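Local atomic coordinates of protein phosphotransferase ChpT (PDB entry 4QPK), a protein that relays phosphoryl groups through a histidine as a homodimeric phosphotransferase in the phosphorelay controlling Brucella abortus growth, division and survival inside host cells. Residues 52-57 and 94-99; 131-136 and 152-157; 147-152 and 225-230. All blocks are in the same frame, centred on the assembly; numbering follows the deposited sequence.

Contact 1 of 3, residues 52-57 and 94-99; sequences SRICHD and ARLQFA. With GOL (glycerol), chain F.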
loop_
_atom_site.group_PDB
_atom_site.type_symbol
_atom_site.label_atom_id
_atom_site.label_comp_id
_atom_site.label_asym_id
_atom_site.label_seq_id
_atom_site.Cartn_x
_atom_site.Cartn_y
_atom_site.Cartn_z
ATOM N N SER B 52 -4.125 3.142 -3.127
ATOM C CA SER B 52 -5.472 2.695 -3.490
ATOM C C SER B 52 -5.435 1.440 -4.364
ATOM O O SER B 52 -6.271 0.543 -4.233
ATOM C CB SER B 52 -6.228 3.808 -4.222
ATOM O OG SER B 52 -6.737 4.756 -3.303
ATOM N N ARG B 53 -4.474 1.388 -5.276
ATOM C CA ARG B 53 -4.351 0.234 -6.168
ATOM C C ARG B 53 -4.034 -1.031 -5.360
ATOM O O ARG B 53 -4.617 -2.080 -5.614
ATOM C CB ARG B 53 -3.287 0.480 -7.241
ATOM C CG ARG B 53 -2.941 -0.774 -8.050
ATOM C CD ARG B 53 -4.155 -1.423 -8.714
ATOM N NE ARG B 53 -3.737 -2.568 -9.522
ATOM C CZ ARG B 53 -3.462 -2.493 -10.819
ATOM N NH1 ARG B 53 -3.082 -3.572 -11.490
ATOM N NH2 ARG B 53 -3.556 -1.329 -11.439
ATOM N N ILE B 54 -3.122 -0.929 -4.393
ATOM C CA ILE B 54 -2.790 -2.089 -3.569
ATOM C C ILE B 54 -4.013 -2.529 -2.772
ATOM O O ILE B 54 -4.339 -3.716 -2.727
ATOM C CB ILE B 54 -1.630 -1.772 -2.577
ATOM C CG1 ILE B 54 -0.323 -1.533 -3.332
ATOM C CG2 ILE B 54 -1.442 -2.891 -1.544
ATOM C CD1 ILE B 54 0.829 -1.123 -2.437
ATOM N N CYS B 55 -4.723 -1.563 -2.198
ATOM C CA CYS B 55 -5.924 -1.868 -1.412
ATOM C C CYS B 55 -6.975 -2.545 -2.268
ATOM O O CYS B 55 -7.569 -3.553 -1.870
ATOM C CB CYS B 55 -6.485 -0.591 -0.785
ATOM S SG CYS B 55 -5.479 0.018 0.582
ATOM N N HIS B 56 -7.177 -2.011 -3.468
ATOM C CA HIS B 56 -8.184 -2.558 -4.360
ATOM C C HIS B 56 -7.885 -4.019 -4.697
ATOM O O HIS B 56 -8.797 -4.837 -4.817
ATOM C CB HIS B 56 -8.274 -1.724 -5.637
ATOM C CG HIS B 56 -9.182 -2.310 -6.672
ATOM N ND1 HIS B 56 -8.761 -3.258 -7.581
ATOM C CD2 HIS B 56 -10.488 -2.078 -6.946
ATOM C CE1 HIS B 56 -9.770 -3.588 -8.369
ATOM N NE2 HIS B 56 -10.828 -2.882 -8.008
ATOM N N ASP B 57 -6.605 -4.329 -4.873
ATOM C CA ASP B 57 -6.200 -5.665 -5.285
ATOM C C ASP B 57 -6.285 -6.718 -4.178
ATOM O O ASP B 57 -6.143 -7.904 -4.461
ATOM C CB ASP B 57 -4.788 -5.630 -5.871
ATOM C CG ASP B 57 -4.756 -4.980 -7.242
ATOM O OD1 ASP B 57 -5.844 -4.784 -7.831
ATOM O OD2 ASP B 57 -3.652 -4.666 -7.729
ATOM N N ALA B 94 0.554 -13.199 -1.516
ATOM C CA ALA B 94 1.279 -13.095 -2.782
ATOM C C ALA B 94 1.151 -11.691 -3.351
ATOM O O ALA B 94 2.111 -11.140 -3.866
ATOM C CB ALA B 94 0.782 -14.132 -3.793
ATOM N N ARG B 95 -0.034 -11.101 -3.240
ATOM C CA ARG B 95 -0.229 -9.768 -3.786
ATOM C C ARG B 95 0.552 -8.719 -2.977
ATOM O O ARG B 95 1.143 -7.812 -3.551
ATOM C CB ARG B 95 -1.724 -9.431 -3.843
ATOM C CG ARG B 95 -2.417 -10.255 -4.904
ATOM C CD ARG B 95 -3.892 -9.955 -5.062
ATOM N NE ARG B 95 -4.451 -10.939 -5.976
ATOM C CZ ARG B 95 -4.333 -10.869 -7.298
ATOM N NH1 ARG B 95 -3.701 -9.850 -7.853
ATOM N NH2 ARG B 95 -4.840 -11.820 -8.066
ATOM N N LEU B 96 0.571 -8.866 -1.652
ATOM C CA LEU B 96 1.306 -7.935 -0.787
ATOM C C LEU B 96 2.821 -8.042 -1.007
ATOM O O LEU B 96 3.527 -7.030 -1.062
ATOM C CB LEU B 96 0.920 -8.174 0.680
ATOM C CG LEU B 96 -0.511 -7.681 0.982
ATOM C CD1 LEU B 96 -1.082 -8.359 2.248
ATOM C CD2 LEU B 96 -0.605 -6.155 1.116
ATOM N N GLN B 97 3.330 -9.267 -1.116
ATOM C CA GLN B 97 4.769 -9.438 -1.334
ATOM C C GLN B 97 5.186 -8.890 -2.707
ATOM O O GLN B 97 6.258 -8.299 -2.848
ATOM C CB GLN B 97 5.178 -10.912 -1.213
ATOM C CG GLN B 97 5.033 -11.529 0.186
ATOM C CD GLN B 97 5.918 -10.847 1.229
ATOM O OE1 GLN B 97 6.929 -10.242 0.895
ATOM N NE2 GLN B 97 5.554 -10.982 2.499
ATOM N N PHE B 98 4.337 -9.077 -3.714
ATOM C CA PHE B 98 4.638 -8.547 -5.033
ATOM C C PHE B 98 4.619 -7.022 -4.986
ATOM O O PHE B 98 5.537 -6.369 -5.465
ATOM C CB PHE B 98 3.639 -9.093 -6.060
ATOM C CG PHE B 98 3.929 -8.678 -7.471
ATOM C CD1 PHE B 98 3.445 -7.469 -7.957
ATOM C CD2 PHE B 98 4.673 -9.495 -8.313
ATOM C CE1 PHE B 98 3.707 -7.073 -9.263
ATOM C CE2 PHE B 98 4.930 -9.106 -9.634
ATOM C CZ PHE B 98 4.444 -7.883 -10.097
ATOM N N ALA B 99 3.599 -6.463 -4.347
ATOM C CA ALA B 99 3.474 -5.005 -4.249
ATOM C C ALA B 99 4.650 -4.380 -3.492
ATOM O O ALA B 99 5.107 -3.293 -3.849
ATOM C CB ALA B 99 2.163 -4.638 -3.577
HETATM C C1 GOL F . -1.047 -4.976 -5.653
HETATM O O1 GOL F . -1.562 -3.913 -6.424
HETATM C C2 GOL F . -0.471 -6.010 -6.607
HETATM O O2 GOL F . 0.421 -6.872 -5.941
HETATM C C3 GOL F . -1.615 -6.849 -7.148
HETATM O O3 GOL F . -1.752 -6.550 -8.514
#
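Ile54 and Asp57 face Arg95, Leu96 and Ala99 across the helical hairpin of the dimerization and histidine phosphotransfer domain, the part of ChpT that carries the phosphorylatable His56, unmodified here. The two helices run antiparallel at 161°, their local axes 10.4 Å apart, and much of the width between them is taken up by one glycerol, probably from the crystallisation liquor. Apolar contact is made by Ile54 alone in 52-57: Ile54 CD1 lies 3.9 Å from Ala99 CB, the alanine methyl, and Ile54 CG2 leans more distantly on Leu96 CD2. One turn on, Asp57 meets Arg95, whose extended side chain runs past the backbone carbonyl of Asp57, with Arg95 CD 3.1 Å from Asp57 O; its guanidinium carries on outward to Asn91 and to a salt bridge with Glu129. Three bonds converge on Asp57 OD2. The Arg53 chain bends at its second torsion (chi2 56°) to bring Arg53 NE in a salt bridge to the syn side of Asp57 OD2, 2.8 Å away and in the guanidinium plane. Glycerol O1 and O3 donate to the same Asp57 OD2, at 2.6 and 2.8 Å. The third hydroxyl, glycerol O2, gives its hydrogen to Arg95 O at 2.7 Å, completing a polar bridge from helix to helix. Asp57 OD1 receives a weak bond from ND1 of His56. Helix 115-126 flanks the pair, with Tyr125 bonded to the glycerol and stacked on Phe98, while the second subunit packs against Ile54 and Leu96 through its Cys51 and Ile59.

Contact 2 of 3, residues 131-136 and 152-157; sequences PEFTWE and NMLLIG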
loop_
_atom_site.group_PDB
_atom_site.type_symbol
_atom_site.label_atom_id
_atom_site.label_comp_id
_atom_site.label_asym_id
_atom_site.label_seq_id
_atom_site.Cartn_x
_atom_site.Cartn_y
_atom_site.Cartn_z
ATOM N N PRO B 131 -2.432 -16.337 -16.690
ATOM C CA PRO B 131 -1.467 -16.908 -17.639
ATOM C C PRO B 131 -0.494 -17.928 -17.053
ATOM O O PRO B 131 -0.170 -17.891 -15.864
ATOM C CB PRO B 131 -0.695 -15.676 -18.133
ATOM C CG PRO B 131 -0.848 -14.673 -17.072
ATOM C CD PRO B 131 -2.204 -14.896 -16.472
ATOM N N GLU B 132 -0.032 -18.840 -17.904
ATOM C CA GLU B 132 1.087 -19.700 -17.558
ATOM C C GLU B 132 2.318 -18.813 -17.546
ATOM O O GLU B 132 2.578 -18.103 -18.513
ATOM C CB GLU B 132 1.248 -20.849 -18.563
ATOM N N PHE B 133 3.085 -18.874 -16.466
ATOM C CA PHE B 133 4.157 -17.915 -16.237
ATOM C C PHE B 133 5.531 -18.574 -16.273
ATOM O O PHE B 133 5.752 -19.582 -15.602
ATOM C CB PHE B 133 3.942 -17.222 -14.880
ATOM C CG PHE B 133 4.976 -16.176 -14.552
ATOM C CD1 PHE B 133 4.964 -14.943 -15.183
ATOM C CD2 PHE B 133 5.951 -16.421 -13.596
ATOM C CE1 PHE B 133 5.916 -13.981 -14.887
ATOM C CE2 PHE B 133 6.899 -15.459 -13.276
ATOM C CZ PHE B 133 6.889 -14.235 -13.927
ATOM N N THR B 134 6.450 -18.004 -17.052
ATOM C CA THR B 134 7.836 -18.470 -17.079
ATOM C C THR B 134 8.824 -17.310 -16.980
ATOM O O THR B 134 8.553 -16.196 -17.427
ATOM C CB THR B 134 8.170 -19.279 -18.365
ATOM O OG1 THR B 134 7.877 -18.489 -19.526
ATOM C CG2 THR B 134 7.382 -20.568 -18.428
ATOM N N TRP B 135 9.992 -17.612 -16.427
ATOM C CA TRP B 135 11.041 -16.636 -16.174
ATOM C C TRP B 135 12.369 -17.234 -16.558
ATOM O O TRP B 135 12.741 -18.304 -16.073
ATOM C CB TRP B 135 11.057 -16.253 -14.695
ATOM C CG TRP B 135 12.048 -15.199 -14.267
ATOM C CD1 TRP B 135 13.412 -15.296 -14.232
ATOM C CD2 TRP B 135 11.724 -13.918 -13.727
ATOM N NE1 TRP B 135 13.955 -14.134 -13.735
ATOM C CE2 TRP B 135 12.938 -13.275 -13.411
ATOM C CE3 TRP B 135 10.518 -13.246 -13.491
ATOM C CZ2 TRP B 135 12.979 -11.993 -12.862
ATOM C CZ3 TRP B 135 10.562 -11.979 -12.955
ATOM C CH2 TRP B 135 11.780 -11.363 -12.648
ATOM N N GLU B 136 13.103 -16.510 -17.386
ATOM C CA GLU B 136 14.373 -16.973 -17.887
ATOM C C GLU B 136 15.370 -15.820 -17.749
ATOM O O GLU B 136 15.057 -14.676 -18.073
ATOM C CB GLU B 136 14.199 -17.429 -19.343
ATOM C CG GLU B 136 15.326 -18.212 -19.919
ATOM C CD GLU B 136 15.043 -18.671 -21.344
ATOM O OE1 GLU B 136 13.932 -18.407 -21.866
ATOM O OE2 GLU B 136 15.923 -19.329 -21.929
ATOM N N ASN B 152 6.639 -4.129 -13.016
ATOM C CA ASN B 152 5.472 -3.410 -13.508
ATOM C C ASN B 152 5.142 -3.759 -14.963
ATOM O O ASN B 152 3.981 -3.748 -15.354
ATOM C CB ASN B 152 5.667 -1.906 -13.348
ATOM C CG ASN B 152 5.265 -1.435 -11.955
ATOM O OD1 ASN B 152 4.096 -1.125 -11.711
ATOM N ND2 ASN B 152 6.215 -1.427 -11.036
ATOM N N MET B 153 6.158 -4.086 -15.746
ATOM C CA MET B 153 5.937 -4.572 -17.099
ATOM C C MET B 153 5.197 -5.919 -17.087
ATOM O O MET B 153 4.463 -6.220 -18.016
ATOM C CB MET B 153 7.274 -4.698 -17.845
ATOM C CG MET B 153 7.862 -3.360 -18.221
ATOM S SD MET B 153 9.480 -3.467 -19.001
ATOM C CE MET B 153 9.108 -4.149 -20.616
ATOM N N LEU B 154 5.388 -6.734 -16.043
ATOM C CA LEU B 154 4.623 -7.982 -15.939
ATOM C C LEU B 154 3.140 -7.687 -15.810
ATOM O O LEU B 154 2.299 -8.409 -16.343
ATOM C CB LEU B 154 5.062 -8.804 -14.728
ATOM C CG LEU B 154 6.545 -9.088 -14.582
ATOM C CD1 LEU B 154 6.762 -10.072 -13.425
ATOM C CD2 LEU B 154 7.108 -9.601 -15.888
ATOM N N LEU B 155 2.813 -6.624 -15.079
ATOM C CA LEU B 155 1.409 -6.287 -14.881
ATOM C C LEU B 155 0.788 -5.786 -16.187
ATOM O O LEU B 155 -0.368 -6.099 -16.493
ATOM C CB LEU B 155 1.250 -5.242 -13.760
ATOM C CG LEU B 155 1.686 -5.711 -12.369
ATOM C CD1 LEU B 155 1.432 -4.597 -11.344
ATOM C CD2 LEU B 155 0.926 -6.954 -11.966
ATOM N N ILE B 156 1.557 -5.017 -16.955
ATOM C CA ILE B 156 1.104 -4.563 -18.270
ATOM C C ILE B 156 0.868 -5.769 -19.183
ATOM O O ILE B 156 -0.164 -5.880 -19.843
ATOM C CB ILE B 156 2.121 -3.614 -18.936
ATOM C CG1 ILE B 156 2.280 -2.333 -18.119
ATOM C CG2 ILE B 156 1.692 -3.275 -20.374
ATOM C CD1 ILE B 156 0.998 -1.561 -17.977
ATOM N N GLY B 157 1.822 -6.689 -19.180
ATOM C CA GLY B 157 1.704 -7.904 -19.960
ATOM C C GLY B 157 0.463 -8.698 -19.596
ATOM O O GLY B 157 -0.285 -9.137 -20.470
#
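Strand 132-136 and helix segment 152-157 stand well apart as backbones: the nearest alpha carbons, those of Phe133 and Leu154, are 9.9 Å from each other, and the side chains alone close the distance. Alternation along the strand puts Phe133 and Trp135 on the same face of the sheet, both with CG trans to the main-chain nitrogen (chi1 -178° and -177°), which carries their rings out to the helix. A single methyl, Leu154 CD1, receives both. It lies 4.2 Å from Phe133 CZ, meeting that ring obliquely with the two side chains at about a right angle, and 4.3 Å from Trp135 CZ3, where it comes to the edge of the indole close to its plane. The rings also touch one another: Phe133 CZ meets the indole edge in plane, 3.8 Å from Trp135 CE3. The patch is small, 93 Å² in all, and purely apolar. Around it, Phe126 stacks on Phe133, and Ala122 of helix 115-126 and Val169 of the neighbouring parallel strand both touch Leu154. This is helix-on-sheet packing at an outermost strand of a mixed sheet, as in the two-layer alpha/beta sandwich of histidine kinase catalytic and ATP-binding domains, which the C-terminal domain of ChpT resembles although it lacks the regions needed to bind ATP.

Contact 3 of 3, residues 147-152 and 225-230; sequences VKLLLN and AGMKIS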
loop_
_atom_site.group_PDB
_atom_site.type_symbol
_atom_site.label_atom_id
_atom_site.label_comp_id
_atom_site.label_asym_id
_atom_site.label_seq_id
_atom_site.Cartn_x
_atom_site.Cartn_y
_atom_site.Cartn_z
ATOM N N VAL B 147 14.543 -2.868 -11.701
ATOM C CA VAL B 147 13.817 -4.079 -11.304
ATOM C C VAL B 147 12.339 -3.772 -11.041
ATOM O O VAL B 147 11.463 -4.584 -11.357
ATOM C CB VAL B 147 14.433 -4.745 -10.074
ATOM C CG1 VAL B 147 13.681 -6.043 -9.769
ATOM C CG2 VAL B 147 15.927 -5.065 -10.320
ATOM N N LYS B 148 12.044 -2.600 -10.479
ATOM C CA LYS B 148 10.638 -2.210 -10.328
ATOM C C LYS B 148 9.960 -2.043 -11.700
ATOM O O LYS B 148 8.815 -2.470 -11.881
ATOM C CB LYS B 148 10.523 -0.931 -9.480
ATOM C CG LYS B 148 11.015 -1.124 -8.035
ATOM C CD LYS B 148 10.842 0.143 -7.179
ATOM C CE LYS B 148 9.337 0.337 -6.814
ATOM N NZ LYS B 148 9.162 1.502 -5.913
ATOM N N LEU B 149 10.671 -1.473 -12.673
ATOM C CA LEU B 149 10.145 -1.381 -14.033
ATOM C C LEU B 149 9.797 -2.786 -14.558
ATOM O O LEU B 149 8.708 -3.006 -15.079
ATOM C CB LEU B 149 11.153 -0.691 -14.961
ATOM C CG LEU B 149 10.833 -0.816 -16.456
ATOM C CD1 LEU B 149 9.531 -0.105 -16.787
ATOM C CD2 LEU B 149 12.000 -0.242 -17.278
ATOM N N LEU B 150 10.726 -3.727 -14.389
ATOM C CA LEU B 150 10.515 -5.105 -14.818
ATOM C C LEU B 150 9.210 -5.683 -14.248
ATOM O O LEU B 150 8.374 -6.197 -14.994
ATOM C CB LEU B 150 11.728 -5.968 -14.418
ATOM C CG LEU B 150 11.640 -7.496 -14.562
ATOM C CD1 LEU B 150 11.377 -7.911 -15.990
ATOM C CD2 LEU B 150 12.918 -8.137 -14.030
ATOM N N LEU B 151 9.022 -5.593 -12.935
ATOM C CA LEU B 151 7.823 -6.155 -12.323
ATOM C C LEU B 151 6.558 -5.440 -12.804
ATOM O O LEU B 151 5.518 -6.064 -12.980
ATOM C CB LEU B 151 7.913 -6.100 -10.793
ATOM C CG LEU B 151 8.952 -7.033 -10.175
ATOM C CD1 LEU B 151 8.971 -6.825 -8.659
ATOM C CD2 LEU B 151 8.639 -8.489 -10.487
ATOM N N ASN B 152 6.639 -4.129 -13.016
ATOM C CA ASN B 152 5.472 -3.410 -13.508
ATOM C C ASN B 152 5.142 -3.759 -14.963
ATOM O O ASN B 152 3.981 -3.748 -15.354
ATOM C CB ASN B 152 5.667 -1.906 -13.348
ATOM C CG ASN B 152 5.265 -1.435 -11.955
ATOM O OD1 ASN B 152 4.096 -1.125 -11.711
ATOM N ND2 ASN B 152 6.215 -1.427 -11.036
ATOM N N ALA B 225 14.754 5.426 -14.852
ATOM C CA ALA B 225 15.827 4.456 -15.013
ATOM C C ALA B 225 16.654 4.691 -16.282
ATOM O O ALA B 225 17.673 4.032 -16.497
ATOM C CB ALA B 225 15.245 3.036 -15.030
ATOM N N GLY B 226 16.215 5.625 -17.117
ATOM C CA GLY B 226 16.875 5.867 -18.391
ATOM C C GLY B 226 16.672 4.738 -19.390
ATOM O O GLY B 226 17.514 4.503 -20.265
ATOM N N MET B 227 15.547 4.039 -19.276
ATOM C CA MET B 227 15.221 2.957 -20.192
ATOM C C MET B 227 13.997 3.317 -21.023
ATOM O O MET B 227 13.153 4.107 -20.603
ATOM C CB MET B 227 14.988 1.641 -19.434
ATOM C CG MET B 227 16.184 1.164 -18.654
ATOM S SD MET B 227 15.861 -0.336 -17.709
ATOM C CE MET B 227 15.743 -1.589 -18.978
ATOM N N LYS B 228 13.928 2.741 -22.214
ATOM C CA LYS B 228 12.853 2.989 -23.151
ATOM C C LYS B 228 12.039 1.720 -23.339
ATOM O O LYS B 228 12.605 0.658 -23.572
ATOM C CB LYS B 228 13.440 3.467 -24.483
ATOM C CG LYS B 228 12.472 3.596 -25.629
ATOM C CD LYS B 228 13.219 4.086 -26.870
ATOM C CE LYS B 228 12.347 4.049 -28.112
ATOM N NZ LYS B 228 13.139 4.353 -29.341
ATOM N N ILE B 229 10.721 1.820 -23.214
ATOM C CA ILE B 229 9.858 0.683 -23.484
ATOM C C ILE B 229 9.417 0.678 -24.939
ATOM O O ILE B 229 8.982 1.705 -25.468
ATOM C CB ILE B 229 8.600 0.681 -22.588
ATOM C CG1 ILE B 229 9.006 0.621 -21.117
ATOM C CG2 ILE B 229 7.705 -0.501 -22.935
ATOM C CD1 ILE B 229 7.846 0.822 -20.145
ATOM N N SER B 230 9.543 -0.477 -25.581
ATOM C CA SER B 230 9.019 -0.670 -26.932
ATOM C C SER B 230 7.890 -1.680 -26.925
ATOM O O SER B 230 7.889 -2.639 -26.138
ATOM C CB SER B 230 10.124 -1.131 -27.887
ATOM O OG SER B 230 11.126 -0.131 -28.009
#
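Leu149 divides its two methyl groups between Met227 and Ile229, and this fork is the close-packed part of the contact. Its CG lies trans to the main-chain nitrogen (chi1 167°), which sends the branched end out from the helix to the chain entering strand 229-233. Leu149 CD2 rests 3.9 Å from Met227 SD and is nearly as close to that residue's CB, the two side chains crossing at a slant. Leu149 CD1 lies 3.9 Å from Ile229 CD1, where the leucine and isoleucine slide past each other in opposite directions. All three residues are buried, and the sulfur serves here as part of an apolar surface. The far side of 225-230 is looser. Gly226, exposed, ends the preceding helix in a Schellman motif, its positive phi of 70° turning the chain toward the strand, and Lys228, between the two packed residues, points away from the helix and is exposed too. Two buried polar side chains of the helix, Lys148 and Asn152, lie beside Leu149 and take no part in the contact; their polar atoms are bonded. Lys148 O accepts the backbone N of Asn152 and also its side-chain ND2, the latter 2.9 Å from Lys148 O with a nearly straight N-H (170°) that arrives above the carbonyl plane. The buried amide of Asn152 is further used by Ala102 O and by Gln214, while the ammonium of Lys148 bonds to the carbonyls of Phe103 and Gly104 and to Tyr217. Helix 213-225 lies alongside, with Thr218 against Leu149; strand 178-185 supplies Phe180 beside Met227, and Ile229 sits in the outermost strand of the mixed sheet, next to 238-242.

Contact 1 belongs to the helical hairpin, whereas contacts 2 and 3 lie in the C-terminal domain, where helix 144-160 is pinned to the two outermost strands of one mixed sheet. The touching residues of contact 3 are all buried, those of contact 2 only in part, and both are apolar across their segments; contact 1, though largely buried, has a polar half, bridged by glycerol at Asp57, the residue after the phosphorylatable histidine. Contacts 2 and 3 use successive turns of the same helix, their ranges meeting at Asn152, and Trp135 CH2 lies 3.7 Å from Leu150 CD2. Phe98 joins the domains: its CE1 is 3.9 Å from Leu155 CD2, and its CZ touches Leu151.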